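Local coordinates for protein transcriptional regulator of the TetR/AcrR family (Thermobifida fusca YX, PDB 3DCF) that probably binds DNA as a dimeric TetR-family transcriptional repressor, through a predicted helix-turn-helix motif that precedes a helical C-terminal domain, at residues Arg142-Arg145 with Lys146-Arg149; Thr152-Met155 with Gln156-Tyr159; Ala184-Thr187 with Tyr188-Tyr191. All coordinates share one frame; numbering follows the deposited sequence.

Overall arrangement
The three contacts follow one another along the C-terminal, all-helical domain of the TetR-type fold. Contact 1 (142-149) and contact 2 (152-159) are successive stretches of the long helix 138-164, their centres about 15 Å apart. Contact 3 (184-191) comes later in the chain, where helix 173-185 passes into the short helix 187-190; its centre lies about 20 Å from that of contact 1 and about 22 Å from that of contact 2, and it touches neither. Contacts 1 and 2 each reach the second subunit through one residue and contact 3 through four, which places the last most firmly at the dimer interface of this probable repressor.

Contact 1 of 3, residues Arg142-Arg145 with Lys146-Arg149; sequences REMR and KRER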
loop_
_atom_site.group_PDB
_atom_site.type_symbol
_atom_site.label_atom_id
_atom_site.label_comp_id
_atom_site.label_asym_id
_atom_site.label_seq_id
_atom_site.Cartn_x
_atom_site.Cartn_y
_atom_site.Cartn_z
ATOM N N ARG A 142 -13.903 -0.181 -13.760
ATOM C CA ARG A 142 -14.804 0.919 -13.354
ATOM C C ARG A 142 -15.667 0.548 -12.153
ATOM O O ARG A 142 -15.867 1.373 -11.251
ATOM C CB ARG A 142 -15.700 1.401 -14.516
ATOM C CG ARG A 142 -14.940 2.153 -15.625
ATOM C CD ARG A 142 -15.837 2.794 -16.689
ATOM N NE ARG A 142 -16.482 3.998 -16.180
ATOM C CZ ARG A 142 -17.740 4.119 -15.743
ATOM N NH1 ARG A 142 -18.625 3.116 -15.768
ATOM N NH2 ARG A 142 -18.141 5.314 -15.294
ATOM N N GLU A 143 -16.150 -0.693 -12.147
ATOM C CA GLU A 143 -16.949 -1.227 -11.040
ATOM C C GLU A 143 -16.120 -1.285 -9.750
ATOM O O GLU A 143 -16.624 -0.901 -8.701
ATOM C CB GLU A 143 -17.515 -2.614 -11.391
ATOM C CG GLU A 143 -18.527 -3.215 -10.399
ATOM C CD GLU A 143 -19.790 -2.394 -10.226
ATOM O OE1 GLU A 143 -20.172 -1.658 -11.160
ATOM O OE2 GLU A 143 -20.423 -2.508 -9.153
HETATM N N MSE A 144 -14.862 -1.737 -9.845
HETATM C CA MSE A 144 -13.944 -1.772 -8.691
HETATM C C MSE A 144 -13.676 -0.372 -8.141
HETATM O O MSE A 144 -13.670 -0.195 -6.918
HETATM C CB MSE A 144 -12.606 -2.452 -9.018
HETATM C CG MSE A 144 -12.672 -3.913 -9.433
HETATM SE SE MSE A 144 -13.584 -5.114 -8.191
HETATM C CE MSE A 144 -15.530 -4.736 -8.635
ATOM N N ARG A 145 -13.468 0.608 -9.030
ATOM C CA ARG A 145 -13.276 2.015 -8.612
ATOM C C ARG A 145 -14.502 2.562 -7.869
ATOM O O ARG A 145 -14.340 3.269 -6.871
ATOM C CB ARG A 145 -12.901 2.935 -9.792
ATOM C CG ARG A 145 -11.591 2.593 -10.550
ATOM C CD ARG A 145 -10.300 2.556 -9.686
ATOM N NE ARG A 145 -10.232 1.388 -8.801
ATOM C CZ ARG A 145 -9.781 0.167 -9.118
ATOM N NH1 ARG A 145 -9.302 -0.121 -10.332
ATOM N NH2 ARG A 145 -9.806 -0.799 -8.191
ATOM N N LYS A 146 -15.706 2.208 -8.334
ATOM C CA LYS A 146 -16.953 2.621 -7.687
ATOM C C LYS A 146 -17.083 2.059 -6.265
ATOM O O LYS A 146 -17.526 2.784 -5.377
ATOM C CB LYS A 146 -18.166 2.226 -8.544
ATOM C CG LYS A 146 -19.574 2.549 -7.967
ATOM C CD LYS A 146 -20.690 2.431 -9.039
ATOM C CE LYS A 146 -20.785 1.014 -9.678
ATOM N NZ LYS A 146 -21.759 0.896 -10.815
ATOM N N ARG A 147 -16.681 0.799 -6.048
ATOM C CA ARG A 147 -16.760 0.178 -4.704
ATOM C C ARG A 147 -15.730 0.795 -3.746
ATOM O O ARG A 147 -16.055 1.006 -2.581
ATOM C CB ARG A 147 -16.648 -1.359 -4.710
ATOM C CG ARG A 147 -17.504 -2.128 -5.753
ATOM C CD ARG A 147 -18.916 -1.555 -6.056
ATOM N NE ARG A 147 -19.822 -1.652 -4.919
ATOM C CZ ARG A 147 -20.516 -2.741 -4.564
ATOM N NH1 ARG A 147 -20.431 -3.894 -5.240
ATOM N NH2 ARG A 147 -21.309 -2.683 -3.495
ATOM N N GLU A 148 -14.508 1.070 -4.232
ATOM C CA GLU A 148 -13.476 1.790 -3.448
ATOM C C GLU A 148 -14.009 3.161 -2.988
ATOM O O GLU A 148 -13.799 3.543 -1.833
ATOM C CB GLU A 148 -12.171 2.041 -4.236
ATOM C CG GLU A 148 -11.205 0.867 -4.444
ATOM C CD GLU A 148 -9.745 1.334 -4.776
ATOM O OE1 GLU A 148 -9.175 2.179 -4.045
ATOM O OE2 GLU A 148 -9.136 0.831 -5.742
ATOM N N ARG A 149 -14.668 3.886 -3.906
ATOM C CA ARG A 149 -15.278 5.197 -3.608
ATOM C C ARG A 149 -16.330 5.158 -2.496
ATOM O O ARG A 149 -16.363 6.075 -1.678
ATOM C CB ARG A 149 -15.879 5.877 -4.857
ATOM C CG ARG A 149 -14.846 6.573 -5.740
ATOM C CD ARG A 149 -15.491 7.514 -6.768
ATOM N NE ARG A 149 -16.213 6.793 -7.813
ATOM C CZ ARG A 149 -15.672 6.241 -8.911
ATOM N NH1 ARG A 149 -14.354 6.286 -9.164
ATOM N NH2 ARG A 149 -16.468 5.610 -9.778
#
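The carboxylate of Glu143 lies over CE of Lys146, next to its ammonium group, the two side chains crossing at a slant, and OE1 forms a salt bridge with Lys146 NZ at 3.0 Å, its hydrogen bond weak. Glu143 starts with CG anti to its own nitrogen (chi1 -172°) and bends at CG, which brings the carboxylate back to the next turn. Its other oxygen, OE2, lies 3.6 Å from Arg147 CD, in a side chain running alongside in the same direction. OE2 stands well out of the guanidinium plane of Arg147, 4.2 Å from NH1, so the attraction is one of charge alone. Replacing Glu143 by an alanine removes that carboxylate, and would probably leave the Lys146 ammonium freer to swing and the Arg147 charge less balanced. The pairings of Glu143 with Lys146 and with Arg147 are i to i+3 and i to i+4 on successive turns of helix 138-164, whose backbone bonds run on through the stretch, as from Glu148 N to Met144 O at 3.1 Å. Another i to i+3 pair lies further round the helix, where Arg145 and Glu148 point the same way side by side. Glu148 OE2 receives both NE and NH2 of Arg145, the NH2 contact being 3.0 Å; with the two planar groups 72° apart, both hydrogen bonds are bent and weak. The same oxygen has a long, weak ion pair with Arg189 of the second subunit. Arg149 folds back along the helix and lays one face of its guanidinium, near the rim, over the carbonyl oxygen of Arg145, with NH1 3.7 Å from Arg145 CB. Selenomethionine Met144 packs against Asn84 of helix 75-98 and Phe129 of helix 123-130, its CE 4.4 Å from Arg147 CG.

Contact 2 of 3, residues Thr152-Met155 with Gln156-Tyr159; sequences TEIM and QRLY
Gln156 meets Thr152 one turn back: its backbone N bonds to Thr152 O at 2.7 Å, and its extended side chain crosses the threonine methyl, with NE2 3.6 Å from CG2. The threonine hydroxyl turns the other way, to the carbonyl oxygen of Glu148. Arg157 bonds through N to Glu153 O in an almost straight line (176°), and its side chain bends at CD (chi3 -65°), folding the guanidinium back over that oxygen. Glu153 O thus sits 3.4 Å from the guanidinium plane, over its centre, while NH2 reaches across to Ile154 CG1 at 4.0 Å. Leu158 sets CB 3.4 Å from Ile154 O, and its backbone bond to that oxygen is weak. Tyr159 closes the turn with N bonded to Met155 O at 2.9 Å; its ring swings clear of the preceding turn, and its hydroxyl is hydrogen-bonded to Leu169 O. This part of helix 138-164 is wedged among three others: Ile154 and Met155 lean on Phe94 of helix 75-98, Met155 and Leu158 on Leu111 of helix 104-121, and Thr152 and Gln156 on helix 173-185, while Tyr159 also packs against Leu209 of the second subunit.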
loop_
_atom_site.group_PDB
_atom_site.type_symbol
_atom_site.label_atom_id
_atom_site.label_comp_id
_atom_site.label_asym_id
_atom_site.label_seq_id
_atom_site.Cartn_x
_atom_site.Cartn_y
_atom_site.Cartn_z
ATOM N N THR A 152 -14.637 4.782 1.077
ATOM C CA THR A 152 -14.008 6.057 1.421
ATOM C C THR A 152 -15.038 7.103 1.841
ATOM O O THR A 152 -14.873 7.747 2.873
ATOM C CB THR A 152 -13.146 6.618 0.230
ATOM O OG1 THR A 152 -12.346 5.575 -0.332
ATOM C CG2 THR A 152 -12.227 7.742 0.686
ATOM N N GLU A 153 -16.106 7.236 1.056
ATOM C CA GLU A 153 -17.159 8.231 1.319
ATOM C C GLU A 153 -17.943 7.999 2.617
ATOM O O GLU A 153 -18.258 8.975 3.303
ATOM C CB GLU A 153 -18.063 8.418 0.086
ATOM C CG GLU A 153 -17.303 9.160 -1.051
ATOM C CD GLU A 153 -17.954 9.078 -2.438
ATOM O OE1 GLU A 153 -19.135 8.675 -2.551
ATOM O OE2 GLU A 153 -17.268 9.412 -3.435
ATOM N N ILE A 154 -18.214 6.727 2.956
ATOM C CA ILE A 154 -18.876 6.349 4.231
ATOM C C ILE A 154 -18.022 6.816 5.420
ATOM O O ILE A 154 -18.535 7.435 6.355
ATOM C CB ILE A 154 -19.125 4.804 4.364
ATOM C CG1 ILE A 154 -20.156 4.298 3.346
ATOM C CG2 ILE A 154 -19.652 4.455 5.750
ATOM C CD1 ILE A 154 -20.164 2.786 3.189
HETATM N N MSE A 155 -16.724 6.524 5.358
HETATM C CA MSE A 155 -15.795 6.940 6.396
HETATM C C MSE A 155 -15.494 8.452 6.385
HETATM O O MSE A 155 -15.280 9.021 7.458
HETATM C CB MSE A 155 -14.520 6.106 6.338
HETATM C CG MSE A 155 -13.523 6.480 7.409
HETATM SE SE MSE A 155 -12.338 5.060 7.904
HETATM C CE MSE A 155 -13.674 3.804 8.649
ATOM N N GLN A 156 -15.459 9.084 5.202
ATOM C CA GLN A 156 -15.219 10.549 5.090
ATOM C C GLN A 156 -16.257 11.354 5.857
ATOM O O GLN A 156 -15.891 12.212 6.673
ATOM C CB GLN A 156 -15.199 11.058 3.640
ATOM C CG GLN A 156 -13.855 10.950 2.952
ATOM C CD GLN A 156 -13.872 11.477 1.515
ATOM O OE1 GLN A 156 -14.887 11.988 1.021
ATOM N NE2 GLN A 156 -12.736 11.350 0.838
ATOM N N ARG A 157 -17.534 11.077 5.573
ATOM C CA ARG A 157 -18.666 11.753 6.244
ATOM C C ARG A 157 -18.644 11.530 7.761
ATOM O O ARG A 157 -18.871 12.468 8.533
ATOM C CB ARG A 157 -20.014 11.286 5.674
ATOM C CG ARG A 157 -20.237 11.668 4.206
ATOM C CD ARG A 157 -21.665 11.335 3.729
ATOM N NE ARG A 157 -21.959 9.893 3.716
ATOM C CZ ARG A 157 -21.760 9.048 2.694
ATOM N NH1 ARG A 157 -21.245 9.448 1.521
ATOM N NH2 ARG A 157 -22.081 7.760 2.850
ATOM N N LEU A 158 -18.304 10.301 8.153
ATOM C CA LEU A 158 -18.243 9.872 9.555
ATOM C C LEU A 158 -17.072 10.547 10.319
ATOM O O LEU A 158 -17.206 10.830 11.518
ATOM C CB LEU A 158 -18.162 8.327 9.626
ATOM C CG LEU A 158 -18.902 7.575 10.711
ATOM C CD1 LEU A 158 -20.403 7.849 10.573
ATOM C CD2 LEU A 158 -18.623 6.067 10.581
ATOM N N TYR A 159 -15.939 10.793 9.640
ATOM C CA TYR A 159 -14.783 11.479 10.258
ATOM C C TYR A 159 -15.085 12.988 10.462
ATOM O O TYR A 159 -14.653 13.562 11.469
ATOM C CB TYR A 159 -13.472 11.254 9.473
ATOM C CG TYR A 159 -12.234 11.610 10.278
ATOM C CD1 TYR A 159 -11.743 12.927 10.317
ATOM C CD2 TYR A 159 -11.554 10.640 11.015
ATOM C CE1 TYR A 159 -10.604 13.267 11.076
ATOM C CE2 TYR A 159 -10.406 10.970 11.779
ATOM C CZ TYR A 159 -9.940 12.289 11.806
ATOM O OH TYR A 159 -8.821 12.629 12.549
#

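Contact 3 of 3, residues Ala184-Thr187 with Tyr188-Tyr191; sequences AIWT and YRWY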
loop_
_atom_site.group_PDB
_atom_site.type_symbol
_atom_site.label_atom_id
_atom_site.label_comp_id
_atom_site.label_asym_id
_atom_site.label_seq_id
_atom_site.Cartn_x
_atom_site.Cartn_y
_atom_site.Cartn_z
ATOM N N ALA A 184 -4.376 -0.138 7.349
ATOM C CA ALA A 184 -5.041 -1.451 7.428
ATOM C C ALA A 184 -4.743 -2.321 6.197
ATOM O O ALA A 184 -4.421 -3.497 6.340
ATOM C CB ALA A 184 -6.553 -1.279 7.588
ATOM N N ILE A 185 -4.841 -1.722 5.005
ATOM C CA ILE A 185 -4.608 -2.409 3.717
ATOM C C ILE A 185 -3.164 -2.925 3.545
ATOM O O ILE A 185 -2.969 -4.062 3.137
ATOM C CB ILE A 185 -5.005 -1.491 2.507
ATOM C CG1 ILE A 185 -6.517 -1.205 2.499
ATOM C CG2 ILE A 185 -4.616 -2.138 1.159
ATOM C CD1 ILE A 185 -6.941 -0.008 1.656
ATOM N N TRP A 186 -2.171 -2.117 3.915
ATOM C CA TRP A 186 -0.720 -2.460 3.759
ATOM C C TRP A 186 -0.290 -3.808 4.361
ATOM O O TRP A 186 0.732 -4.378 3.959
ATOM C CB TRP A 186 0.157 -1.336 4.320
ATOM C CG TRP A 186 1.584 -1.350 3.866
ATOM C CD1 TRP A 186 2.693 -1.610 4.624
ATOM C CD2 TRP A 186 2.055 -1.081 2.540
ATOM N NE1 TRP A 186 3.830 -1.509 3.850
ATOM C CE2 TRP A 186 3.471 -1.191 2.568
ATOM C CE3 TRP A 186 1.417 -0.759 1.322
ATOM C CZ2 TRP A 186 4.268 -0.987 1.424
ATOM C CZ3 TRP A 186 2.214 -0.554 0.170
ATOM C CH2 TRP A 186 3.628 -0.666 0.239
ATOM N N THR A 187 -1.071 -4.306 5.328
ATOM C CA THR A 187 -0.892 -5.648 5.900
ATOM C C THR A 187 -0.769 -6.755 4.834
ATOM O O THR A 187 -0.051 -7.730 5.082
ATOM C CB THR A 187 -2.043 -6.021 6.852
ATOM O OG1 THR A 187 -3.284 -5.929 6.151
ATOM C CG2 THR A 187 -2.096 -5.099 8.076
ATOM N N TYR A 188 -1.424 -6.604 3.664
ATOM C CA TYR A 188 -1.333 -7.628 2.595
ATOM C C TYR A 188 0.095 -7.815 2.061
ATOM O O TYR A 188 0.429 -8.902 1.612
ATOM C CB TYR A 188 -2.363 -7.436 1.443
ATOM C CG TYR A 188 -1.986 -6.524 0.270
ATOM C CD1 TYR A 188 -1.205 -7.002 -0.812
ATOM C CD2 TYR A 188 -2.468 -5.207 0.193
ATOM C CE1 TYR A 188 -0.877 -6.158 -1.915
ATOM C CE2 TYR A 188 -2.155 -4.364 -0.900
ATOM C CZ TYR A 188 -1.371 -4.843 -1.946
ATOM O OH TYR A 188 -1.092 -3.989 -2.981
ATOM N N ARG A 189 0.918 -6.762 2.108
ATOM C CA ARG A 189 2.327 -6.847 1.680
ATOM C C ARG A 189 3.288 -7.406 2.739
ATOM O O ARG A 189 4.295 -8.001 2.348
ATOM C CB ARG A 189 2.852 -5.501 1.142
ATOM C CG ARG A 189 2.310 -5.133 -0.258
ATOM C CD ARG A 189 3.179 -4.082 -0.961
ATOM N NE ARG A 189 4.508 -4.550 -1.430
ATOM C CZ ARG A 189 5.696 -4.431 -0.801
ATOM N NH1 ARG A 189 5.822 -3.862 0.402
ATOM N NH2 ARG A 189 6.801 -4.898 -1.397
ATOM N N TRP A 190 2.985 -7.250 4.040
ATOM C CA TRP A 190 3.877 -7.732 5.128
ATOM C C TRP A 190 3.383 -8.889 6.033
ATOM O O TRP A 190 4.230 -9.632 6.547
ATOM C CB TRP A 190 4.366 -6.561 6.004
ATOM C CG TRP A 190 3.340 -5.895 6.872
ATOM C CD1 TRP A 190 2.648 -4.767 6.585
ATOM C CD2 TRP A 190 2.917 -6.307 8.182
ATOM N NE1 TRP A 190 1.818 -4.442 7.628
ATOM C CE2 TRP A 190 1.956 -5.370 8.621
ATOM C CE3 TRP A 190 3.261 -7.377 9.034
ATOM C CZ2 TRP A 190 1.324 -5.463 9.876
ATOM C CZ3 TRP A 190 2.628 -7.477 10.288
ATOM C CH2 TRP A 190 1.669 -6.521 10.691
ATOM N N TYR A 191 2.067 -9.033 6.246
ATOM C CA TYR A 191 1.535 -10.101 7.128
ATOM C C TYR A 191 1.833 -11.539 6.623
ATOM O O TYR A 191 1.500 -11.887 5.484
ATOM C CB TYR A 191 0.029 -9.942 7.393
ATOM C CG TYR A 191 -0.569 -11.059 8.254
ATOM C CD1 TYR A 191 -0.212 -11.208 9.610
ATOM C CD2 TYR A 191 -1.492 -11.970 7.715
ATOM C CE1 TYR A 191 -0.762 -12.251 10.414
ATOM C CE2 TYR A 191 -2.052 -13.016 8.507
ATOM C CZ TYR A 191 -1.686 -13.148 9.852
ATOM O OH TYR A 191 -2.248 -14.167 10.600
#
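One face of the Trp186 indole carries the Arg189 side chain, whose CD makes a CH-pi contact 4.0 Å from the centroid of the six-membered ring. The guanidinium continues past the rim of the ring, NH1 lying 3.4 Å from CZ2, with the two planes inclined at 39°. Trp190 receives Thr187 CA over a face in a second CH-pi contact, 3.8 Å from the centroid of its five-membered ring. The two indoles meet at a slant, CD1 to CD1 at 3.7 Å, and are neither stacked nor edge-to-face. Tyr188 has Arg189 CG over one face, toward the rim, and, at its edge, Ile185 O, 3.2 Å from Tyr188 CD2, and Ile185 CG2. The ring of Trp190 comes back over the preceding turn because CG sits between the backbone N and the carbonyl carbon (chi1 69°). The chain leaves helix 173-185 for the short, weakly bonded helix 187-190 through i to i+3 bonds, such as the nearly straight one from Tyr188 N to Ile185 O (175°). Thr187 O accepts Tyr191 N at 2.7 Å and, weakly, Trp190 N. The hydroxyl of Thr187 donates to Ala184 O at 2.7 Å, tying the threonine back to the preceding turn. Around this junction Thr187 packs on Ile119 and Ile206, whereas Trp186 meets Tyr130 of the second subunit edge-to-face and Trp190 rests on Ala178 of that subunit. The chemistry is thus mixed: indole faces take up aliphatic carbons, buried Thr187 satisfies its hydroxyl on a backbone carbonyl, and the Arg189 charge is carried past Trp186 toward a long, weak ion pair with Glu148 of the second subunit; the packing of Trp186 and Trp190 on that subunit places this turn at the dimer interface.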